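Local coordinates for protein enoyl-CoA hydratase (Bacillus halodurans, PDB 3LKE) that probably acts as an enoyl-CoA hydratase, adding water across the double bond of an enoyl-CoA thioester, as in other members of the crotonase family, at residues A[102-107]-A[122-127]; A[49-54]-A[199-204]. All blocks are in the same frame, centred on the assembly; numbering follows the deposited sequence.

Contact 1: A[102-107]-A[122-127]; sequences KVTVAL and ACDRRI
Asp124 OD2 is gripped by two partners: the backbone N of Thr104, 3.0 Å away along a nearly straight N-H (164°), and Lys216, in a salt bridge. The Thr104 N-H comes in from above the carboxylate plane, while the other oxygen, OD1, is hydrogen-bonded to the Tyr159 hydroxyl of the second subunit. With CG anti to its own carbonyl carbon (chi1 -67°), the acid reaches alongside the start of strand 103-107. In return, Thr104 OG1 accepts a hydrogen bond from Asp124 N at 2.9 Å. An alanine in place of Asp124 would remove the carboxylate and would probably loosen the link at the start of strand 103-107, depriving Thr104 N and Lys216 of a common acceptor and the subunit interface of one hydrogen bond. The backbones then zip regularly, Arg125 N to Thr104 O at 3.2 Å, Ala106 N to Arg125 O at 3.0 Å and Ile127 N to Ala106 O at 2.9 Å. Cys123 SG rests against Ala106 CB (3.9 Å), and Leu107 runs alongside Ile127, CD2 meeting CB at 4.2 Å. Residues 105-107 thus pair with 125-127 in a parallel ladder between neighbouring strands of the central sheet of the crotonase fold.

Contact 2: A[49-54]-A[199-204]; sequences IHSIIL and NYLKAV
Helix 190-205 lies against the central sheet of the crotonase fold, and here its segment 199-204 runs nearly antiparallel to strand 51-54, at 159°, with the axes 10.4 Å apart. His50, just before the strand, offers the clearest path to follow. Its CB points toward the helix and meets the Val204 methyl CG1 at 4.0 Å. CG occupies the crowded position between backbone N and carbonyl carbon (chi1 47°), which carries the ring back alongside the next residue of the strand, and the same methyl remains within touching range of it. At ND1 the methyl draws closer, to 3.6 Å, and this nitrogen is also tied to Ser51 OG by a hydrogen bond of 2.8 Å. The hydroxyl lies at the ring edge, in the ring plane, and the bond fixes how the imidazole is turned. Further out, CE1 approaches the backbone O of Leu201 at 3.8 Å. Val204 CG1, anti to its backbone N, therefore packs against both ends of a hydrogen-bonded polar pair within the first segment.

One turn earlier, Leu201 extends its chain with CD1 anti to CA (chi2 178°) and presents the other methyl, CD2, to the strand; Tyr16 of strand 14-19 also touches this leucine. The helix also meets the second subunit, where Tyr200 and Val204 pack on Leu167. Leu201 CD2 touches Ser51 CB at 3.6 Å and finally meets the tip of Ile53, methyl to methyl, with CD1 3.9 Å away.

From the N terminus, after strands 6-10 and 14-19 and helix 30-45, the chain lays down strand 51-56, then strand 103-108 beside it, and contact 1 closes a short loop when the chain returns through 122-127 to add the next strand. Contact 2 closes a far longer one, bringing helix 190-205 back to 49-54, so contact 1 is nested inside it. The two meet in one sheet: Ile52 N and Leu54 N lie 2.8 Å from Val103 O and Val105 O respectively, probable hydrogen bonds, while Val105 CG2 packs on Tyr200 CE2 at 3.4 Å. Three adjacent parallel strands and the helix packed on them are thereby joined, and both contacts also touch the second subunit.

Contact 1: A[102-107]-A[122-127]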
ATOM      1  N   LYS A 102     -22.968   1.614  -4.940  1.00 26.54           N
ATOM      2  CA  LYS A 102     -23.604   1.380  -3.651  1.00 26.81           C
ATOM      3  C   LYS A 102     -22.576   0.881  -2.658  1.00 27.46           C
ATOM      4  O   LYS A 102     -21.542   0.336  -3.055  1.00 27.05           O
ATOM      5  CB  LYS A 102     -24.702   0.314  -3.787  1.00 28.34           C
ATOM      6  CG  LYS A 102     -25.565   0.484  -5.020  1.00 29.25           C
ATOM      7  CD  LYS A 102     -26.287   1.812  -4.975  1.00 30.27           C
ATOM      8  CE  LYS A 102     -27.209   1.983  -6.179  1.00 33.67           C
ATOM      9  NZ  LYS A 102     -28.004   3.238  -6.053  1.00 36.11           N
ATOM     10  N   VAL A 103     -22.846   1.059  -1.370  1.00 26.04           N
ATOM     11  CA  VAL A 103     -21.978   0.466  -0.364  1.00 26.90           C
ATOM     12  C   VAL A 103     -22.169  -1.044  -0.441  1.00 28.86           C
ATOM     13  O   VAL A 103     -23.297  -1.542  -0.375  1.00 28.22           O
ATOM     14  CB  VAL A 103     -22.288   0.946   1.060  1.00 26.23           C
ATOM     15  CG1 VAL A 103     -21.441   0.179   2.051  1.00 24.62           C
ATOM     16  CG2 VAL A 103     -22.066   2.460   1.192  1.00 29.16           C
ATOM     17  N   THR A 104     -21.068  -1.773  -0.568  1.00 26.55           N
ATOM     18  CA  THR A 104     -21.135  -3.220  -0.745  1.00 23.74           C
ATOM     19  C   THR A 104     -20.572  -3.954   0.478  1.00 25.40           C
ATOM     20  O   THR A 104     -19.480  -3.646   0.959  1.00 25.00           O
ATOM     21  CB  THR A 104     -20.386  -3.645  -2.027  1.00 22.80           C
ATOM     22  OG1 THR A 104     -19.040  -3.152  -1.964  1.00 23.97           O
ATOM     23  CG2 THR A 104     -21.074  -3.067  -3.241  1.00 21.47           C
ATOM     24  N   VAL A 105     -21.340  -4.911   0.999  1.00 24.55           N
ATOM     25  CA  VAL A 105     -20.936  -5.646   2.184  1.00 22.14           C
ATOM     26  C   VAL A 105     -21.144  -7.142   1.962  1.00 23.49           C
ATOM     27  O   VAL A 105     -22.207  -7.551   1.500  1.00 24.78           O
ATOM     28  CB  VAL A 105     -21.782  -5.215   3.403  1.00 27.30           C
ATOM     29  CG1 VAL A 105     -21.341  -5.957   4.661  1.00 27.92           C
ATOM     30  CG2 VAL A 105     -21.699  -3.710   3.594  1.00 28.76           C
ATOM     31  N   ALA A 106     -20.138  -7.948   2.299  1.00 21.33           N
ATOM     32  CA  ALA A 106     -20.274  -9.401   2.249  1.00 22.47           C
ATOM     33  C   ALA A 106     -20.350  -9.971   3.655  1.00 22.29           C
ATOM     34  O   ALA A 106     -19.561  -9.618   4.526  1.00 22.00           O
ATOM     35  CB  ALA A 106     -19.106 -10.023   1.472  1.00 25.11           C
ATOM     36  N   LEU A 107     -21.334 -10.836   3.890  1.00 23.98           N
ATOM     37  CA  LEU A 107     -21.481 -11.448   5.204  1.00 21.78           C
ATOM     38  C   LEU A 107     -21.032 -12.895   5.099  1.00 21.33           C
ATOM     39  O   LEU A 107     -21.720 -13.704   4.469  1.00 24.84           O
ATOM     40  CB  LEU A 107     -22.944 -11.373   5.668  1.00 21.63           C
ATOM     41  CG  LEU A 107     -23.557  -9.973   5.607  1.00 21.80           C
ATOM     42  CD1 LEU A 107     -25.019  -9.988   6.067  1.00 25.50           C
ATOM     43  CD2 LEU A 107     -22.736  -9.036   6.478  1.00 25.69           C
ATOM     44  N   ALA A 122     -13.782  -7.757  -3.371  1.00 21.16           N
ATOM     45  CA  ALA A 122     -14.180  -6.555  -4.090  1.00 20.60           C
ATOM     46  C   ALA A 122     -15.128  -5.658  -3.291  1.00 24.88           C
ATOM     47  O   ALA A 122     -15.358  -4.510  -3.666  1.00 24.47           O
ATOM     48  CB  ALA A 122     -14.809  -6.913  -5.407  1.00 21.62           C
ATOM     49  N   CYS A 123     -15.683  -6.186  -2.201  1.00 22.75           N
ATOM     50  CA  CYS A 123     -16.677  -5.438  -1.425  1.00 22.98           C
ATOM     51  C   CYS A 123     -16.010  -4.382  -0.553  1.00 21.93           C
ATOM     52  O   CYS A 123     -14.821  -4.481  -0.225  1.00 23.46           O
ATOM     53  CB  CYS A 123     -17.491  -6.363  -0.517  1.00 22.78           C
ATOM     54  SG  CYS A 123     -18.584  -7.489  -1.389  1.00 24.22           S
ATOM     55  N   ASP A 124     -16.794  -3.376  -0.180  1.00 22.68           N
ATOM     56  CA  ASP A 124     -16.319  -2.301   0.691  1.00 23.85           C
ATOM     57  C   ASP A 124     -16.023  -2.782   2.102  1.00 21.09           C
ATOM     58  O   ASP A 124     -15.158  -2.254   2.772  1.00 23.16           O
ATOM     59  CB  ASP A 124     -17.349  -1.191   0.777  1.00 21.68           C
ATOM     60  CG  ASP A 124     -17.543  -0.470  -0.532  1.00 25.20           C
ATOM     61  OD1 ASP A 124     -16.566  -0.334  -1.312  1.00 24.60           O
ATOM     62  OD2 ASP A 124     -18.675  -0.016  -0.771  1.00 25.12           O
ATOM     63  N   ARG A 125     -16.770  -3.783   2.561  1.00 22.34           N
ATOM     64  CA  ARG A 125     -16.540  -4.316   3.892  1.00 21.88           C
ATOM     65  C   ARG A 125     -16.931  -5.785   3.883  1.00 23.25           C
ATOM     66  O   ARG A 125     -17.879  -6.169   3.218  1.00 25.56           O
ATOM     67  CB  ARG A 125     -17.353  -3.533   4.944  1.00 24.60           C
ATOM     68  CG  ARG A 125     -16.984  -3.852   6.386  1.00 26.58           C
ATOM     69  CD  ARG A 125     -17.595  -2.828   7.365  1.00 22.61           C
ATOM     70  NE  ARG A 125     -17.029  -2.929   8.709  1.00 24.26           N
ATOM     71  CZ  ARG A 125     -15.884  -2.389   9.093  1.00 24.84           C
ATOM     72  NH1 ARG A 125     -15.126  -1.737   8.209  1.00 26.37           N
ATOM     73  NH2 ARG A 125     -15.470  -2.529  10.351  1.00 25.33           N
ATOM     74  N   ARG A 126     -16.138  -6.594   4.566  1.00 23.09           N
ATOM     75  CA  ARG A 126     -16.411  -8.008   4.718  1.00 23.82           C
ATOM     76  C   ARG A 126     -16.523  -8.286   6.200  1.00 21.80           C
ATOM     77  O   ARG A 126     -15.603  -7.993   6.957  1.00 21.61           O
ATOM     78  CB  ARG A 126     -15.263  -8.827   4.124  1.00 23.47           C
ATOM     79  CG  ARG A 126     -15.204  -8.855   2.600  1.00 23.49           C
ATOM     80  CD  ARG A 126     -14.465  -7.658   2.008  1.00 23.18           C
ATOM     81  NE  ARG A 126     -13.046  -7.673   2.354  1.00 22.57           N
ATOM     82  CZ  ARG A 126     -12.180  -6.707   2.047  1.00 23.26           C
ATOM     83  NH1 ARG A 126     -12.571  -5.641   1.368  1.00 23.10           N
ATOM     84  NH2 ARG A 126     -10.915  -6.816   2.412  1.00 22.06           N
ATOM     85  N   ILE A 127     -17.652  -8.853   6.623  1.00 25.34           N
ATOM     86  CA  ILE A 127     -17.876  -9.168   8.032  1.00 24.13           C
ATOM     87  C   ILE A 127     -18.111 -10.666   8.141  1.00 23.23           C
ATOM     88  O   ILE A 127     -18.917 -11.218   7.384  1.00 24.05           O
ATOM     89  CB  ILE A 127     -19.138  -8.453   8.561  1.00 25.61           C
ATOM     90  CG1 ILE A 127     -18.986  -6.930   8.429  1.00 25.11           C
ATOM     91  CG2 ILE A 127     -19.394  -8.835  10.028  1.00 23.49           C
ATOM     92  CD1 ILE A 127     -20.299  -6.160   8.673  1.00 26.72           C
TER

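Contact 2: A[49-54]-A[199-204]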
ATOM      1  N   ILE A  49     -31.651   2.447  -3.724  1.00 42.43           N
ATOM      2  CA  ILE A  49     -30.895   1.775  -2.673  1.00 37.22           C
ATOM      3  C   ILE A  49     -29.544   2.437  -2.443  1.00 35.32           C
ATOM      4  O   ILE A  49     -28.996   3.064  -3.346  1.00 37.73           O
ATOM      5  CB  ILE A  49     -30.689   0.286  -2.975  1.00 36.84           C
ATOM      6  CG1 ILE A  49     -29.794   0.104  -4.206  1.00 36.89           C
ATOM      7  CG2 ILE A  49     -32.037  -0.409  -3.146  1.00 38.67           C
ATOM      8  CD1 ILE A  49     -29.552  -1.344  -4.572  1.00 33.27           C
ATOM      9  N   HIS A  50     -29.031   2.299  -1.226  1.00 31.85           N
ATOM     10  CA  HIS A  50     -27.724   2.844  -0.870  1.00 33.28           C
ATOM     11  C   HIS A  50     -26.687   1.743  -0.650  1.00 33.92           C
ATOM     12  O   HIS A  50     -25.480   2.010  -0.619  1.00 28.51           O
ATOM     13  CB  HIS A  50     -27.830   3.713   0.382  1.00 31.35           C
ATOM     14  CG  HIS A  50     -28.620   3.087   1.491  1.00 36.56           C
ATOM     15  ND1 HIS A  50     -28.169   2.000   2.209  1.00 34.34           N
ATOM     16  CD2 HIS A  50     -29.836   3.400   2.005  1.00 36.84           C
ATOM     17  CE1 HIS A  50     -29.070   1.672   3.120  1.00 36.69           C
ATOM     18  NE2 HIS A  50     -30.091   2.504   3.015  1.00 36.93           N
ATOM     19  N   SER A  51     -27.157   0.507  -0.508  1.00 30.56           N
ATOM     20  CA  SER A  51     -26.278  -0.601  -0.161  1.00 29.39           C
ATOM     21  C   SER A  51     -26.669  -1.890  -0.876  1.00 31.45           C
ATOM     22  O   SER A  51     -27.816  -2.073  -1.298  1.00 31.95           O
ATOM     23  CB  SER A  51     -26.303  -0.848   1.349  1.00 27.70           C
ATOM     24  OG  SER A  51     -25.960   0.311   2.076  1.00 30.73           O
ATOM     25  N   ILE A  52     -25.688  -2.775  -1.004  1.00 29.11           N
ATOM     26  CA  ILE A  52     -25.892  -4.118  -1.514  1.00 28.84           C
ATOM     27  C   ILE A  52     -25.208  -5.073  -0.550  1.00 32.28           C
ATOM     28  O   ILE A  52     -24.020  -4.932  -0.266  1.00 26.99           O
ATOM     29  CB  ILE A  52     -25.294  -4.288  -2.916  1.00 30.34           C
ATOM     30  CG1 ILE A  52     -26.036  -3.407  -3.921  1.00 30.26           C
ATOM     31  CG2 ILE A  52     -25.376  -5.740  -3.353  1.00 31.01           C
ATOM     32  CD1 ILE A  52     -25.421  -3.391  -5.282  1.00 30.38           C
ATOM     33  N   ILE A  53     -25.970  -6.035  -0.037  1.00 26.94           N
ATOM     34  CA  ILE A  53     -25.471  -7.008   0.924  1.00 24.88           C
ATOM     35  C   ILE A  53     -25.413  -8.387   0.272  1.00 26.54           C
ATOM     36  O   ILE A  53     -26.418  -8.855  -0.259  1.00 26.88           O
ATOM     37  CB  ILE A  53     -26.428  -7.108   2.144  1.00 26.24           C
ATOM     38  CG1 ILE A  53     -26.571  -5.747   2.827  1.00 31.46           C
ATOM     39  CG2 ILE A  53     -25.925  -8.153   3.138  1.00 27.14           C
ATOM     40  CD1 ILE A  53     -25.280  -5.243   3.440  1.00 33.21           C
ATOM     41  N   LEU A  54     -24.247  -9.034   0.311  1.00 24.88           N
ATOM     42  CA  LEU A  54     -24.103 -10.383  -0.250  1.00 23.64           C
ATOM     43  C   LEU A  54     -24.015 -11.373   0.893  1.00 24.22           C
ATOM     44  O   LEU A  54     -23.275 -11.148   1.855  1.00 22.62           O
ATOM     45  CB  LEU A  54     -22.856 -10.468  -1.143  1.00 27.45           C
ATOM     46  CG  LEU A  54     -22.950  -9.625  -2.418  1.00 29.19           C
ATOM     47  CD1 LEU A  54     -21.829  -8.589  -2.408  1.00 26.56           C
ATOM     48  CD2 LEU A  54     -22.870 -10.487  -3.651  1.00 31.42           C
ATOM     49  N   ASN A 199     -27.508  -1.839  12.185  1.00 30.82           N
ATOM     50  CA  ASN A 199     -26.892  -0.583  12.597  1.00 32.59           C
ATOM     51  C   ASN A 199     -25.989  -0.012  11.508  1.00 33.57           C
ATOM     52  O   ASN A 199     -25.972   1.196  11.270  1.00 33.31           O
ATOM     53  CB  ASN A 199     -26.115  -0.779  13.896  1.00 34.14           C
ATOM     54  CG  ASN A 199     -27.018  -1.132  15.062  1.00 38.51           C
ATOM     55  OD1 ASN A 199     -28.155  -0.681  15.129  1.00 36.78           O
ATOM     56  ND2 ASN A 199     -26.509  -1.931  15.989  1.00 40.69           N
ATOM     57  N   TYR A 200     -25.252  -0.886  10.835  1.00 30.53           N
ATOM     58  CA  TYR A 200     -24.333  -0.435   9.799  1.00 31.38           C
ATOM     59  C   TYR A 200     -25.109   0.178   8.637  1.00 30.73           C
ATOM     60  O   TYR A 200     -24.751   1.237   8.127  1.00 32.48           O
ATOM     61  CB  TYR A 200     -23.458  -1.602   9.331  1.00 29.01           C
ATOM     62  CG  TYR A 200     -22.478  -1.276   8.215  1.00 27.95           C
ATOM     63  CD1 TYR A 200     -21.185  -0.858   8.500  1.00 31.97           C
ATOM     64  CD2 TYR A 200     -22.842  -1.425   6.882  1.00 28.98           C
ATOM     65  CE1 TYR A 200     -20.276  -0.568   7.471  1.00 26.12           C
ATOM     66  CE2 TYR A 200     -21.941  -1.141   5.853  1.00 30.49           C
ATOM     67  CZ  TYR A 200     -20.672  -0.721   6.157  1.00 27.38           C
ATOM     68  OH  TYR A 200     -19.800  -0.447   5.116  1.00 26.78           O
ATOM     69  N   LEU A 201     -26.184  -0.483   8.223  1.00 30.38           N
ATOM     70  CA  LEU A 201     -27.002   0.033   7.136  1.00 30.52           C
ATOM     71  C   LEU A 201     -27.702   1.330   7.530  1.00 33.34           C
ATOM     72  O   LEU A 201     -27.936   2.198   6.690  1.00 32.64           O
ATOM     73  CB  LEU A 201     -28.021  -1.009   6.683  1.00 34.92           C
ATOM     74  CG  LEU A 201     -27.409  -2.254   6.043  1.00 32.00           C
ATOM     75  CD1 LEU A 201     -28.501  -3.243   5.669  1.00 31.49           C
ATOM     76  CD2 LEU A 201     -26.548  -1.877   4.825  1.00 34.54           C
ATOM     77  N   LYS A 202     -28.039   1.446   8.810  1.00 34.72           N
ATOM     78  CA  LYS A 202     -28.628   2.670   9.330  1.00 36.85           C
ATOM     79  C   LYS A 202     -27.643   3.829   9.154  1.00 37.87           C
ATOM     80  O   LYS A 202     -28.034   4.921   8.741  1.00 38.75           O
ATOM     81  CB  LYS A 202     -29.001   2.498  10.803  1.00 40.65           C
ATOM     82  CG  LYS A 202     -29.561   3.749  11.461  1.00 45.36           C
ATOM     83  CD  LYS A 202     -29.442   3.655  12.979  1.00 49.71           C
ATOM     84  CE  LYS A 202     -30.040   2.346  13.500  1.00 50.61           C
ATOM     85  NZ  LYS A 202     -29.714   2.118  14.937  1.00 53.22           N
ATOM     86  N   ALA A 203     -26.367   3.575   9.448  1.00 35.28           N
ATOM     87  CA  ALA A 203     -25.319   4.587   9.301  1.00 37.33           C
ATOM     88  C   ALA A 203     -25.153   4.986   7.843  1.00 37.05           C
ATOM     89  O   ALA A 203     -25.026   6.169   7.523  1.00 36.11           O
ATOM     90  CB  ALA A 203     -24.007   4.082   9.866  1.00 31.78           C
ATOM     91  N   VAL A 204     -25.152   3.993   6.960  1.00 33.36           N
ATOM     92  CA  VAL A 204     -25.090   4.253   5.531  1.00 32.83           C
ATOM     93  C   VAL A 204     -26.261   5.116   5.058  1.00 33.58           C
ATOM     94  O   VAL A 204     -26.072   6.036   4.261  1.00 32.30           O
ATOM     95  CB  VAL A 204     -25.046   2.949   4.711  1.00 30.96           C
ATOM     96  CG1 VAL A 204     -24.987   3.249   3.225  1.00 29.80           C
ATOM     97  CG2 VAL A 204     -23.861   2.100   5.131  1.00 31.38           C
TER